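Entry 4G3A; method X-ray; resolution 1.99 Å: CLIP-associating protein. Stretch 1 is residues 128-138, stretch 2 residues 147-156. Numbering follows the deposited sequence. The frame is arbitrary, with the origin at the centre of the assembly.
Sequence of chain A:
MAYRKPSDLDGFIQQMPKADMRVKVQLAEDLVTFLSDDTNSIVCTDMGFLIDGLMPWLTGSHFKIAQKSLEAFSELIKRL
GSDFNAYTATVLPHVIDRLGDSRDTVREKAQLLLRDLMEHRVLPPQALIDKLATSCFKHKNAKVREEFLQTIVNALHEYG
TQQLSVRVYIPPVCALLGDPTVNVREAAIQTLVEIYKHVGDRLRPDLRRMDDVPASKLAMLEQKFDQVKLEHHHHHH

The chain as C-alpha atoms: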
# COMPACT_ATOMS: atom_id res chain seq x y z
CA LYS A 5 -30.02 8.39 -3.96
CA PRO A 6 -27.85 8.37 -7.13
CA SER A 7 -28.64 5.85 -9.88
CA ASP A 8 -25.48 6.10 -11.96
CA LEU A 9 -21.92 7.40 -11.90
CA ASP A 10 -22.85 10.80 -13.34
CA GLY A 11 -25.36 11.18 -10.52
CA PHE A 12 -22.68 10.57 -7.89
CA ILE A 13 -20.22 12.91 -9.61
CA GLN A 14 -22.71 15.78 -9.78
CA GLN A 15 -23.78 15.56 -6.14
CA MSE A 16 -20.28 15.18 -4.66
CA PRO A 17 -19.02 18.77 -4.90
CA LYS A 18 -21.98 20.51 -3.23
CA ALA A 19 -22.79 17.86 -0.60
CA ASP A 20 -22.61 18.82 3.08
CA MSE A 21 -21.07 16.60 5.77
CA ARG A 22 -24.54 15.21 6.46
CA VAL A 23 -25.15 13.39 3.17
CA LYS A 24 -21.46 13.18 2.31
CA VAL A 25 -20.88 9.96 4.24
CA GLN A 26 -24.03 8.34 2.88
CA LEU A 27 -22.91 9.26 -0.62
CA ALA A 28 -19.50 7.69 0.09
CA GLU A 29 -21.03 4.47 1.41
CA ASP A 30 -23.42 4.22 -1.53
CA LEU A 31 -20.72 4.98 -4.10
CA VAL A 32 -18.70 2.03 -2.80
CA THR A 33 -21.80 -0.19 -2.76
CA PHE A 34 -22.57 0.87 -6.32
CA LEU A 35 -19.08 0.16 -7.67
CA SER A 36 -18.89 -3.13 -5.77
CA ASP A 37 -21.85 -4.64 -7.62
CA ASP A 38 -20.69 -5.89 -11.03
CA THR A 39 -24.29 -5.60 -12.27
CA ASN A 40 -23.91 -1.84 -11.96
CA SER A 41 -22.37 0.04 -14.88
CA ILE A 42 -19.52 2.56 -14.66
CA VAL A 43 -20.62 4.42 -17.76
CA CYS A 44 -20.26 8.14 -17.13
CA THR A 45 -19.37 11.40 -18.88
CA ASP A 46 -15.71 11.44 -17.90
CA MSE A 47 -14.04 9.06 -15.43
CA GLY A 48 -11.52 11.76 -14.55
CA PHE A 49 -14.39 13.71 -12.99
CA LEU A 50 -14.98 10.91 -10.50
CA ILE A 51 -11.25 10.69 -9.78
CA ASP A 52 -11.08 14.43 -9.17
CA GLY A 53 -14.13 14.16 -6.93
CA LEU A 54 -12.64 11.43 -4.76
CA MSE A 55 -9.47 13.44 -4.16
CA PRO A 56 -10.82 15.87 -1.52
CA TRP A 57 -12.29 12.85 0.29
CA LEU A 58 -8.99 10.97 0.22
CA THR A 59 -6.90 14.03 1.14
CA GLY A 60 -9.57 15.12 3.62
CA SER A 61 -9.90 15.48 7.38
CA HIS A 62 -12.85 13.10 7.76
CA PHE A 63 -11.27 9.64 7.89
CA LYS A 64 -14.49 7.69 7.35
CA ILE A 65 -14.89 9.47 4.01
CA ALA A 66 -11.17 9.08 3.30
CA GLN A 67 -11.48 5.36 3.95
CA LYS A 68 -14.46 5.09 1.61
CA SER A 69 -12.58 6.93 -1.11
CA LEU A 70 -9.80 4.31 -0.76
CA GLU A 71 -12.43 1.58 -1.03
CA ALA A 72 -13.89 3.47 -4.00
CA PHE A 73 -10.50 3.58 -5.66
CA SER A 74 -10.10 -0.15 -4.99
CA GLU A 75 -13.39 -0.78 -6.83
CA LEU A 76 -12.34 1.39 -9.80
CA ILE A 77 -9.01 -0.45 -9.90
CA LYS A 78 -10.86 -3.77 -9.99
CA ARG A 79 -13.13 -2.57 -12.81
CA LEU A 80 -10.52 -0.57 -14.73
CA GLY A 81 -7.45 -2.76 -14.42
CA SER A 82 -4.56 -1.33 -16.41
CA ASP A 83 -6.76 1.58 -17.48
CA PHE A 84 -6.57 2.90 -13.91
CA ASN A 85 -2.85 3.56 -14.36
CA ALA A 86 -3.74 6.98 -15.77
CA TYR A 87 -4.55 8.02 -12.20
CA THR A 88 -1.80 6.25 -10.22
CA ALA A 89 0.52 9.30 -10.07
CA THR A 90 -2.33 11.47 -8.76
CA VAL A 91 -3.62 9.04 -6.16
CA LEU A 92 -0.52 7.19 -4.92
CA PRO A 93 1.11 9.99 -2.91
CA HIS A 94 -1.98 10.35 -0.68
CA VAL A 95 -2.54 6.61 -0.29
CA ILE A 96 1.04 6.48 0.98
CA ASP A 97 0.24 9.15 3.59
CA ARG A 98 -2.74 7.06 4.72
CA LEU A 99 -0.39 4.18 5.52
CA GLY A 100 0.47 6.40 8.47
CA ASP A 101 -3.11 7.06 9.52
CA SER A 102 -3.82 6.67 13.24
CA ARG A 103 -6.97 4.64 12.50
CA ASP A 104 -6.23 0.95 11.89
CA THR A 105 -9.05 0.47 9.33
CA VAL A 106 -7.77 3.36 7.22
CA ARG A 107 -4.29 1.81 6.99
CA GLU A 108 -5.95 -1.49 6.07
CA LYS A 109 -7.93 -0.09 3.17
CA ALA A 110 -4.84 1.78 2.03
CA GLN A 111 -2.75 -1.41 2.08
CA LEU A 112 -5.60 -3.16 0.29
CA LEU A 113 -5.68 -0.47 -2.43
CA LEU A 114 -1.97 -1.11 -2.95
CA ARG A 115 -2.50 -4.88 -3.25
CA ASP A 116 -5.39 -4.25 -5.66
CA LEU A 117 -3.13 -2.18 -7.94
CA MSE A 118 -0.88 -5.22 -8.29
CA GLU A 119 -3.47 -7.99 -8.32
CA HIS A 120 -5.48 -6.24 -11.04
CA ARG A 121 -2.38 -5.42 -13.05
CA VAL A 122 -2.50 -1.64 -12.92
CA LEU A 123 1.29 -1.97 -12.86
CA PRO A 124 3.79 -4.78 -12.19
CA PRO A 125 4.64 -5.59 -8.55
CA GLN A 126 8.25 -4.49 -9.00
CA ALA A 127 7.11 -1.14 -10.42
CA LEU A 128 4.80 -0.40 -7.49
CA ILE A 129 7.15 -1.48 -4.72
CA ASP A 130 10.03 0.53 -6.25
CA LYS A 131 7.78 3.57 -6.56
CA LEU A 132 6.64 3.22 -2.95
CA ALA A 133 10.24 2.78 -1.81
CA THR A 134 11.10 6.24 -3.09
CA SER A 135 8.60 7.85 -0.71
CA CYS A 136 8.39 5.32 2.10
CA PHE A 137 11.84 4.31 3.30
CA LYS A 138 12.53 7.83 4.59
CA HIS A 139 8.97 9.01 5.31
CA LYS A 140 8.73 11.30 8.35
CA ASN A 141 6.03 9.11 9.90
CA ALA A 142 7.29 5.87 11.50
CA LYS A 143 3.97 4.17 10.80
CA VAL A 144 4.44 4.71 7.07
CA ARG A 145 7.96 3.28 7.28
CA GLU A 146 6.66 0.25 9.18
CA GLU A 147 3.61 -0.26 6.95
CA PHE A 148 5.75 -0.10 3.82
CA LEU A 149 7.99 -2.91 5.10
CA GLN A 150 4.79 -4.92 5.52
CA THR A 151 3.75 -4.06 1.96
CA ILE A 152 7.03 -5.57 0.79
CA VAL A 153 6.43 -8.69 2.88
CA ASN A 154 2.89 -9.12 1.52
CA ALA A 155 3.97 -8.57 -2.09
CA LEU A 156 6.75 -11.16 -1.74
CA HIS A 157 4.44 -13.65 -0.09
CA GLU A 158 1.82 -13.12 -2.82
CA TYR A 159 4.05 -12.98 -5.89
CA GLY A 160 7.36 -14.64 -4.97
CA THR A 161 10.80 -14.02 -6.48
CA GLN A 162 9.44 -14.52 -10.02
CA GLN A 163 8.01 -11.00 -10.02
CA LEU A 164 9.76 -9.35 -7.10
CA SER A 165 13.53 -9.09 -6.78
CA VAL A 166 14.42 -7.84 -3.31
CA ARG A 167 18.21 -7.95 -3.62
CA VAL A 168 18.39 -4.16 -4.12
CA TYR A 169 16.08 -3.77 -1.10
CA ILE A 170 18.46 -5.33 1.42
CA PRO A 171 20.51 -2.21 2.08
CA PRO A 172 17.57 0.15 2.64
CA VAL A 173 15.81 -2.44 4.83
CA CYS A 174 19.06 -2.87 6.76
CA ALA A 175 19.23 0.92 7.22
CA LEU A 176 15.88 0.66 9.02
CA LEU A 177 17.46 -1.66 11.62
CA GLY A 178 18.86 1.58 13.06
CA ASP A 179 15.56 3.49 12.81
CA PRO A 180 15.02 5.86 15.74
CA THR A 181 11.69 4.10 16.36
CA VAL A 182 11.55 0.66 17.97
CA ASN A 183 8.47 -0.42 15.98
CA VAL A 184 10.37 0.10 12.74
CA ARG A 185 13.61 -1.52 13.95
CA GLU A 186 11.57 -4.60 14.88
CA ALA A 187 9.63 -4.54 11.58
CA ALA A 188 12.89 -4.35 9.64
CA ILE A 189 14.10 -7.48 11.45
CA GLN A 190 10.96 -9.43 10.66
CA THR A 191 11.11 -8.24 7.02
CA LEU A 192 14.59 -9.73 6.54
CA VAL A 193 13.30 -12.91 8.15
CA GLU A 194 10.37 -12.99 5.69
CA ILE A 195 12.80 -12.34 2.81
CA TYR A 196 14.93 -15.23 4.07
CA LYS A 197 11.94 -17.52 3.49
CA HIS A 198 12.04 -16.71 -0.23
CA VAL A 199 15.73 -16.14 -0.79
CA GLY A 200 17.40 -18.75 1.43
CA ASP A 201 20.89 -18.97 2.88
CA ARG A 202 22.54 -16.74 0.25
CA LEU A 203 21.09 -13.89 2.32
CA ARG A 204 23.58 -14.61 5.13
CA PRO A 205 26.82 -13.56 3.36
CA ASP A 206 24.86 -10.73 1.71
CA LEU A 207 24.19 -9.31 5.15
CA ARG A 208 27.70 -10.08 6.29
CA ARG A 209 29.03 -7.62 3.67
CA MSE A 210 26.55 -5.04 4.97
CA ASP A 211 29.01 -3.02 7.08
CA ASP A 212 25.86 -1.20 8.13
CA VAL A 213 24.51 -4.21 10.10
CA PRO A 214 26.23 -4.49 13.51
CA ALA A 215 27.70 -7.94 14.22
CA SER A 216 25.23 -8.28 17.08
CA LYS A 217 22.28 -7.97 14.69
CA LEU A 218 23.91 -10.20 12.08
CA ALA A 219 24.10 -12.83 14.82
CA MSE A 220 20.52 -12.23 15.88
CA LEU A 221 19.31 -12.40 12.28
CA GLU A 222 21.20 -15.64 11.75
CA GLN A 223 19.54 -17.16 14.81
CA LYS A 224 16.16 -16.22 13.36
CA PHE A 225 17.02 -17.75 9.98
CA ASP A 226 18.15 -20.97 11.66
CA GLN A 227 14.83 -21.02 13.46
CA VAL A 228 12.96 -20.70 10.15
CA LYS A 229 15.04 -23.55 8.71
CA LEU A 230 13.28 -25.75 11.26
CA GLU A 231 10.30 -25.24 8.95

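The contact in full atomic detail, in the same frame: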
# COMPACT_ATOMS: atom_id res chain seq x y z
N LEU A 128 5.45 -1.00 -8.65
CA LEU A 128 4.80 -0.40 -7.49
C LEU A 128 5.68 -0.36 -6.25
O LEU A 128 5.76 0.65 -5.56
CB LEU A 128 3.50 -1.11 -7.13
CG LEU A 128 2.77 -0.44 -5.95
CD1 LEU A 128 2.49 1.04 -6.25
CD2 LEU A 128 1.47 -1.15 -5.58
N ILE A 129 6.33 -1.47 -5.94
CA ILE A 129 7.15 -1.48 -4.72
C ILE A 129 8.30 -0.47 -4.84
O ILE A 129 8.58 0.28 -3.91
CB ILE A 129 7.66 -2.90 -4.36
CG1 ILE A 129 6.50 -3.87 -4.19
CG2 ILE A 129 8.52 -2.84 -3.09
CD1 ILE A 129 5.46 -3.45 -3.16
N ASP A 130 8.96 -0.44 -6.01
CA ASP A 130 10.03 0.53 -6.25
C ASP A 130 9.52 1.96 -6.08
O ASP A 130 10.17 2.80 -5.47
CB ASP A 130 10.61 0.38 -7.66
CG ASP A 130 11.47 -0.86 -7.84
OD1 ASP A 130 11.51 -1.73 -6.95
OD2 ASP A 130 12.10 -0.97 -8.92
N LYS A 131 8.35 2.24 -6.65
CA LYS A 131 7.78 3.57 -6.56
C LYS A 131 7.48 3.93 -5.11
O LYS A 131 7.75 5.04 -4.66
CB LYS A 131 6.49 3.65 -7.40
CG LYS A 131 5.91 5.04 -7.47
CD LYS A 131 6.88 6.03 -8.14
CE LYS A 131 6.16 7.32 -8.58
NZ LYS A 131 7.16 8.30 -9.09
N LEU A 132 6.92 2.99 -4.36
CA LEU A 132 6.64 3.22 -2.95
C LEU A 132 7.94 3.49 -2.20
O LEU A 132 7.98 4.33 -1.30
CB LEU A 132 5.95 2.00 -2.34
CG LEU A 132 4.52 1.73 -2.84
CD1 LEU A 132 4.04 0.41 -2.29
CD2 LEU A 132 3.61 2.84 -2.39
N ALA A 133 8.97 2.72 -2.53
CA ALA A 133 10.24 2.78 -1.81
C ALA A 133 10.77 4.21 -1.80
O ALA A 133 11.28 4.69 -0.79
CB ALA A 133 11.25 1.86 -2.45
N THR A 134 10.64 4.87 -2.95
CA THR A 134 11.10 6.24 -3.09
C THR A 134 10.53 7.16 -2.00
O THR A 134 11.24 8.01 -1.47
CB THR A 134 10.78 6.79 -4.50
OG1 THR A 134 11.54 6.05 -5.46
CG2 THR A 134 11.13 8.28 -4.60
N SER A 135 9.26 6.97 -1.66
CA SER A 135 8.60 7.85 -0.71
C SER A 135 8.56 7.29 0.71
O SER A 135 8.37 8.03 1.67
CB SER A 135 7.15 8.12 -1.15
OG SER A 135 7.09 8.77 -2.41
N CYS A 136 8.72 5.97 0.84
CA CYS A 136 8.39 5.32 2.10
C CYS A 136 9.57 5.05 3.02
O CYS A 136 9.42 5.11 4.24
CB CYS A 136 7.60 4.02 1.83
SG CYS A 136 5.88 4.33 1.26
N PHE A 137 10.73 4.73 2.46
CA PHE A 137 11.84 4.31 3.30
C PHE A 137 12.23 5.45 4.25
O PHE A 137 12.59 5.22 5.39
CB PHE A 137 13.05 3.87 2.47
CG PHE A 137 13.04 2.39 2.11
CD1 PHE A 137 12.97 1.42 3.10
CD2 PHE A 137 13.13 1.99 0.78
CE1 PHE A 137 12.97 0.06 2.77
CE2 PHE A 137 13.13 0.63 0.44
CZ PHE A 137 13.05 -0.34 1.45
N LYS A 138 12.15 6.68 3.77
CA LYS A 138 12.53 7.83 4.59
C LYS A 138 11.36 8.75 4.94
O LYS A 138 11.55 9.91 5.26
CB LYS A 138 13.63 8.63 3.89
CG LYS A 138 14.88 7.81 3.59
CD LYS A 138 16.02 8.71 3.11
CE LYS A 138 17.25 7.90 2.72
NZ LYS A 138 17.84 7.15 3.87
N GLU A 147 4.62 0.29 7.84
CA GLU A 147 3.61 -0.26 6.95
C GLU A 147 4.23 -0.66 5.61
O GLU A 147 3.92 -1.72 5.07
CB GLU A 147 2.45 0.73 6.75
CG GLU A 147 1.52 0.86 7.94
CD GLU A 147 0.67 -0.38 8.16
OE1 GLU A 147 0.48 -1.16 7.19
OE2 GLU A 147 0.20 -0.58 9.29
N PHE A 148 5.11 0.19 5.09
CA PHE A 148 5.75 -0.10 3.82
C PHE A 148 6.55 -1.40 3.86
O PHE A 148 6.50 -2.18 2.91
CB PHE A 148 6.60 1.06 3.31
CG PHE A 148 7.40 0.71 2.09
CD1 PHE A 148 6.76 0.24 0.95
CD2 PHE A 148 8.79 0.80 2.09
CE1 PHE A 148 7.48 -0.11 -0.18
CE2 PHE A 148 9.53 0.45 0.96
CZ PHE A 148 8.87 0.00 -0.17
N LEU A 149 7.28 -1.64 4.95
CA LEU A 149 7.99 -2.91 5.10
C LEU A 149 6.99 -4.06 4.99
O LEU A 149 7.28 -5.07 4.36
CB LEU A 149 8.77 -2.97 6.42
CG LEU A 149 9.98 -2.01 6.48
CD1 LEU A 149 10.55 -1.90 7.88
CD2 LEU A 149 11.07 -2.41 5.48
N GLN A 150 5.81 -3.88 5.57
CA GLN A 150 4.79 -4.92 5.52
C GLN A 150 4.25 -5.09 4.09
O GLN A 150 3.92 -6.20 3.67
CB GLN A 150 3.66 -4.61 6.50
CG GLN A 150 2.58 -5.69 6.57
CD GLN A 150 3.09 -6.98 7.17
OE1 GLN A 150 2.91 -8.06 6.60
NE2 GLN A 150 3.73 -6.88 8.34
N THR A 151 4.16 -3.98 3.35
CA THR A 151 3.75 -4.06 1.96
C THR A 151 4.72 -4.93 1.17
O THR A 151 4.32 -5.72 0.32
CB THR A 151 3.70 -2.66 1.29
OG1 THR A 151 2.82 -1.80 2.03
CG2 THR A 151 3.23 -2.77 -0.15
N ILE A 152 6.02 -4.75 1.44
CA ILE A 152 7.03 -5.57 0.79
C ILE A 152 6.83 -7.04 1.13
O ILE A 152 6.85 -7.93 0.26
CB ILE A 152 8.45 -5.18 1.25
CG1 ILE A 152 8.80 -3.78 0.75
CG2 ILE A 152 9.47 -6.21 0.78
CD1 ILE A 152 10.14 -3.26 1.29
N VAL A 153 6.63 -7.31 2.41
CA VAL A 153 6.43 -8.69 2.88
C VAL A 153 5.22 -9.32 2.17
O VAL A 153 5.30 -10.45 1.66
CB VAL A 153 6.27 -8.75 4.41
CG1 VAL A 153 5.68 -10.11 4.83
CG2 VAL A 153 7.63 -8.53 5.10
N ASN A 154 4.12 -8.59 2.12
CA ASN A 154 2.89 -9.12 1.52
C ASN A 154 3.07 -9.37 0.03
O ASN A 154 2.61 -10.38 -0.49
CB ASN A 154 1.70 -8.16 1.73
CG ASN A 154 1.31 -8.01 3.19
OD1 ASN A 154 0.65 -7.05 3.57
ND2 ASN A 154 1.72 -8.96 4.02
N ALA A 155 3.72 -8.43 -0.66
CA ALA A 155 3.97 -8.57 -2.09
C ALA A 155 4.86 -9.79 -2.41
O ALA A 155 4.63 -10.51 -3.39
CB ALA A 155 4.60 -7.31 -2.63
N LEU A 156 5.88 -10.00 -1.59
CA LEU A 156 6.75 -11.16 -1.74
C LEU A 156 5.97 -12.44 -1.49
O LEU A 156 6.05 -13.40 -2.26
CB LEU A 156 7.92 -11.06 -0.75
CG LEU A 156 9.16 -11.93 -0.97
CD1 LEU A 156 9.81 -11.60 -2.31
CD2 LEU A 156 10.16 -11.76 0.19

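Two helices pack nearly antiparallel here, their directions 165° apart and their axes 10.7 Å apart at closest approach, and no hydrogen bond crosses between them: the contact is one of apolar side chains fitted into one another. Phe-148 covers the most surface. Its CA-to-CB bond points toward the other helix, and with chi1 in t the flat ring enters a hole formed by Ile-129, Leu-132, Ala-133 and Cys-136. The fit is close, with Leu-132 CB 3.4 Å from Phe-148 CE1 and Cys-136 CB 3.3 Å from Phe-148 CG. The ring tip comes close to the backbone at Ala-133, whose CA lies 3.5 Å from Phe-148 CZ; the small side chain adds little bulk beside the ring, with Ala-133 CB 3.8 Å from Phe-148 CZ.

Ile-129 returns the arrangement, as a knob among Phe-148, Thr-151, Ile-152 and Ala-155. Its branched side chain spreads over this hole: Ile-129 CG2 reaches Ile-152 CG1 at 4.0 Å, while Ile-129 CD1 meets Ala-155 CB at 4.0 Å and Thr-151 CG2 at 3.8 Å. Thr-151 thus offers a methyl here, its hydroxyl being hydrogen-bonded elsewhere in the structure.

Phe-137, next in sequence after Cys-136, lays its ring beside that of Phe-148. The edge of Phe-148 meets the face of Phe-137, the planes at 84° and the ring centroids of Phe-137 and Phe-148 5.0 Å apart, a favourable aromatic geometry. Phe-137 CZ also lies 4.1 Å from Ile-152 CD1.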